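Long-range contact in hypothetical protein ydiI (Escherichia coli, PDB 1VH5), which hydrolyses 1,4-dihydroxy-2-naphthoyl-CoA to 1,4-dihydroxy-2-naphthoate and CoA in menaquinone biosynthesis, and also acts on a wide range of other acyl-CoA thioesters: residues A[86-91]-A[130-135]. Numbering follows the deposited sequence.
Sequences EINANH and SSRLTT
Asn88 and Arg132 face each other as a hydrogen-bonded antiparallel pair, Asn88 N giving to Arg132 O, and Arg132 N returning the bond to Asn88 O at 2.9 Å. Glu86 with Thr134 and Asn90 with Ser130 repeat the pattern, though the bond from Glu86 N to Thr134 O is weak. Outward along Arg132, CB lies 3.6 Å from Asn88 OD1; CG starts anti to the carbonyl carbon (chi1 -72°) and only grazes that oxygen; a bend at chi3 (-43°) then folds the guanidinium back over the amide. Asn88 OD1 ends up 3.6 Å above the centre of the guanidinium plane, with NH1 as close to Asn88 ND2 and the two planes 51° apart. That amide is steadied by ND2, which donates to the syn lone pair of Glu86 OE1 at 2.8 Å. A water bridges the same OE1 to Thr134 OG1. Asn90 ND2 bonds to Glu86 OE1 of the second subunit. An alanine in place of Asn88 would probably leave the guanidinium without its amide support and Glu86 OE1 without one of its donors. On the other face Ile87 CB meets Leu133 CD1 at 4.1 Å, Ala89 CB meets Ser131 CB, and Ile87 and Ala89 pack on Val61 of helix 57-74, the central helix of the hotdog fold. Glu86 to Asn90 also form an antiparallel ladder with a strand of the second subunit, continuing the sheet across the dimer. The chemistry is thus split by face: a polar network on one side, and on the other a largely apolar layer against the helix carrying Glu65, the probable catalytic residue.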
ATOM      1  N   GLU A  86       7.693   8.041  -4.512  1.00 12.51           N
ATOM      2  CA  GLU A  86       7.716   6.695  -5.060  1.00 11.64           C
ATOM      3  C   GLU A  86       7.857   5.784  -3.844  1.00 11.49           C
ATOM      4  O   GLU A  86       8.610   6.057  -2.915  1.00 11.73           O
ATOM      5  CB  GLU A  86       8.895   6.527  -6.019  1.00 12.88           C
ATOM      6  CG  GLU A  86       8.767   5.359  -7.030  1.00 13.66           C
ATOM      7  CD  GLU A  86       9.296   3.997  -6.570  1.00 13.21           C
ATOM      8  OE1 GLU A  86       9.864   3.892  -5.458  1.00 14.16           O
ATOM      9  OE2 GLU A  86       9.118   3.009  -7.334  1.00 15.07           O
ATOM     10  N   ILE A  87       7.161   4.655  -3.881  1.00 10.24           N
ATOM     11  CA  ILE A  87       7.351   3.601  -2.903  1.00 10.88           C
ATOM     12  C   ILE A  87       7.423   2.273  -3.637  1.00 12.00           C
ATOM     13  O   ILE A  87       6.733   2.085  -4.660  1.00 12.00           O
ATOM     14  CB  ILE A  87       6.223   3.642  -1.872  1.00 12.27           C
ATOM     15  CG1 ILE A  87       6.500   2.683  -0.716  1.00 15.55           C
ATOM     16  CG2 ILE A  87       4.826   3.356  -2.533  1.00 14.39           C
ATOM     17  CD1 ILE A  87       5.996   3.073   0.632  1.00 16.47           C
ATOM     18  N   ASN A  88       8.259   1.370  -3.145  1.00 12.16           N
ATOM     19  CA  ASN A  88       8.402   0.059  -3.750  1.00 11.89           C
ATOM     20  C   ASN A  88       8.592  -0.965  -2.660  1.00 12.22           C
ATOM     21  O   ASN A  88       9.043  -0.626  -1.551  1.00 13.21           O
ATOM     22  CB  ASN A  88       9.528   0.051  -4.778  1.00 13.14           C
ATOM     23  CG  ASN A  88      10.836   0.431  -4.165  1.00 12.53           C
ATOM     24  OD1 ASN A  88      11.439  -0.364  -3.442  1.00 15.94           O
ATOM     25  ND2 ASN A  88      11.274   1.660  -4.408  1.00 13.21           N
ATOM     26  N   ALA A  89       8.212  -2.207  -2.928  1.00 12.52           N
ATOM     27  CA  ALA A  89       8.276  -3.262  -1.916  1.00 12.61           C
ATOM     28  C   ALA A  89       8.392  -4.604  -2.548  1.00 13.47           C
ATOM     29  O   ALA A  89       7.764  -4.863  -3.598  1.00 13.59           O
ATOM     30  CB  ALA A  89       7.047  -3.217  -0.977  1.00 13.83           C
ATOM     31  N   ASN A  90       9.168  -5.459  -1.892  1.00 14.43           N
ATOM     32  CA  ASN A  90       9.134  -6.871  -2.169  1.00 13.02           C
ATOM     33  C   ASN A  90       8.452  -7.656  -1.064  1.00 12.84           C
ATOM     34  O   ASN A  90       8.782  -7.483   0.122  1.00 13.70           O
ATOM     35  CB  ASN A  90      10.546  -7.375  -2.337  1.00 14.60           C
ATOM     36  CG  ASN A  90      10.588  -8.636  -3.028  1.00 18.62           C
ATOM     37  OD1 ASN A  90      10.274  -9.669  -2.435  1.00 20.96           O
ATOM     38  ND2 ASN A  90      10.917  -8.587  -4.361  1.00 15.56           N
ATOM     39  N   HIS A  91       7.529  -8.542  -1.440  1.00 12.62           N
ATOM     40  CA  HIS A  91       6.799  -9.354  -0.456  1.00 13.74           C
ATOM     41  C   HIS A  91       7.482 -10.713  -0.379  1.00 14.31           C
ATOM     42  O   HIS A  91       7.418 -11.508  -1.318  1.00 16.50           O
ATOM     43  CB  HIS A  91       5.351  -9.544  -0.958  1.00 14.80           C
ATOM     44  CG  HIS A  91       4.598  -8.261  -1.149  1.00 14.32           C
ATOM     45  ND1 HIS A  91       4.480  -7.307  -0.159  1.00 15.88           N
ATOM     46  CD2 HIS A  91       3.898  -7.798  -2.212  1.00 15.59           C
ATOM     47  CE1 HIS A  91       3.760  -6.294  -0.610  1.00 14.33           C
ATOM     48  NE2 HIS A  91       3.381  -6.578  -1.847  1.00 15.32           N
ATOM     49  N   SER A 130      10.161  -5.959   2.314  1.00 12.88           N
ATOM     50  CA  SER A 130      11.232  -4.975   2.349  1.00 12.83           C
ATOM     51  C   SER A 130      10.860  -3.864   1.373  1.00 11.95           C
ATOM     52  O   SER A 130      10.587  -4.128   0.202  1.00 12.83           O
ATOM     53  CB  SER A 130      12.538  -5.631   1.911  1.00 16.01           C
ATOM     54  OG  SER A 130      13.568  -4.647   1.828  1.00 16.52           O
ATOM     55  N   SER A 131      10.860  -2.629   1.844  1.00 11.92           N
ATOM     56  CA  SER A 131      10.340  -1.505   1.092  1.00 11.97           C
ATOM     57  C   SER A 131      11.301  -0.326   1.125  1.00 11.23           C
ATOM     58  O   SER A 131      12.154  -0.220   2.019  1.00 13.32           O
ATOM     59  CB  SER A 131       8.986  -1.092   1.590  0.65 12.68           C
ATOM     60  OG  SER A 131       9.123  -0.390   2.791  0.65 16.18           O
ATOM     61  N   ARG A 132      11.181   0.528   0.115  1.00 12.30           N
ATOM     62  CA  ARG A 132      11.867   1.818   0.085  1.00 12.01           C
ATOM     63  C   ARG A 132      10.885   2.929  -0.293  1.00 10.97           C
ATOM     64  O   ARG A 132      10.048   2.711  -1.158  1.00 12.63           O
ATOM     65  CB  ARG A 132      12.991   1.800  -0.967  1.00 14.94           C
ATOM     66  CG  ARG A 132      14.237   0.972  -0.625  1.00 17.96           C
ATOM     67  CD  ARG A 132      15.472   1.281  -1.508  1.00 20.46           C
ATOM     68  NE  ARG A 132      15.138   1.426  -2.941  1.00 20.22           N
ATOM     69  CZ  ARG A 132      15.035   0.399  -3.776  1.00 16.72           C
ATOM     70  NH1 ARG A 132      14.696   0.603  -5.016  1.00 15.60           N
ATOM     71  NH2 ARG A 132      15.266  -0.848  -3.406  1.00 19.69           N
ATOM     72  N   LEU A 133      10.994   4.112   0.347  1.00 12.77           N
ATOM     73  CA  LEU A 133      10.179   5.280   0.087  1.00 12.53           C
ATOM     74  C   LEU A 133      11.092   6.431  -0.247  1.00 12.63           C
ATOM     75  O   LEU A 133      12.044   6.698   0.495  1.00 12.74           O
ATOM     76  CB  LEU A 133       9.355   5.604   1.357  1.00 13.43           C
ATOM     77  CG  LEU A 133       8.557   6.912   1.306  1.00 14.52           C
ATOM     78  CD1 LEU A 133       7.403   6.914   0.294  1.00 15.78           C
ATOM     79  CD2 LEU A 133       8.080   7.356   2.739  1.00 16.48           C
ATOM     80  N   THR A 134      10.814   7.106  -1.360  1.00 11.41           N
ATOM     81  CA  THR A 134      11.476   8.345  -1.728  1.00 12.48           C
ATOM     82  C   THR A 134      10.554   9.510  -1.488  1.00 12.45           C
ATOM     83  O   THR A 134       9.419   9.470  -1.974  1.00 12.21           O
ATOM     84  CB  THR A 134      11.912   8.276  -3.208  1.00 14.19           C
ATOM     85  OG1 THR A 134      12.800   7.168  -3.391  1.00 15.76           O
ATOM     86  CG2 THR A 134      12.671   9.547  -3.640  1.00 15.14           C
ATOM     87  N   THR A 135      11.043  10.546  -0.784  1.00 13.41           N
ATOM     88  CA  THR A 135      10.252  11.767  -0.554  1.00 13.53           C
ATOM     89  C   THR A 135      10.968  12.971  -1.097  1.00 15.18           C
ATOM     90  O   THR A 135      12.190  12.968  -1.267  1.00 14.94           O
ATOM     91  CB  THR A 135      10.060  12.013   0.942  1.00 15.32           C
ATOM     92  OG1 THR A 135      11.352  12.267   1.534  1.00 15.38           O
ATOM     93  CG2 THR A 135       9.452  10.801   1.645  1.00 15.75           C
TER
HETATM   94  O   HOH W   1      11.598   4.717  -3.409  1.00 19.91           O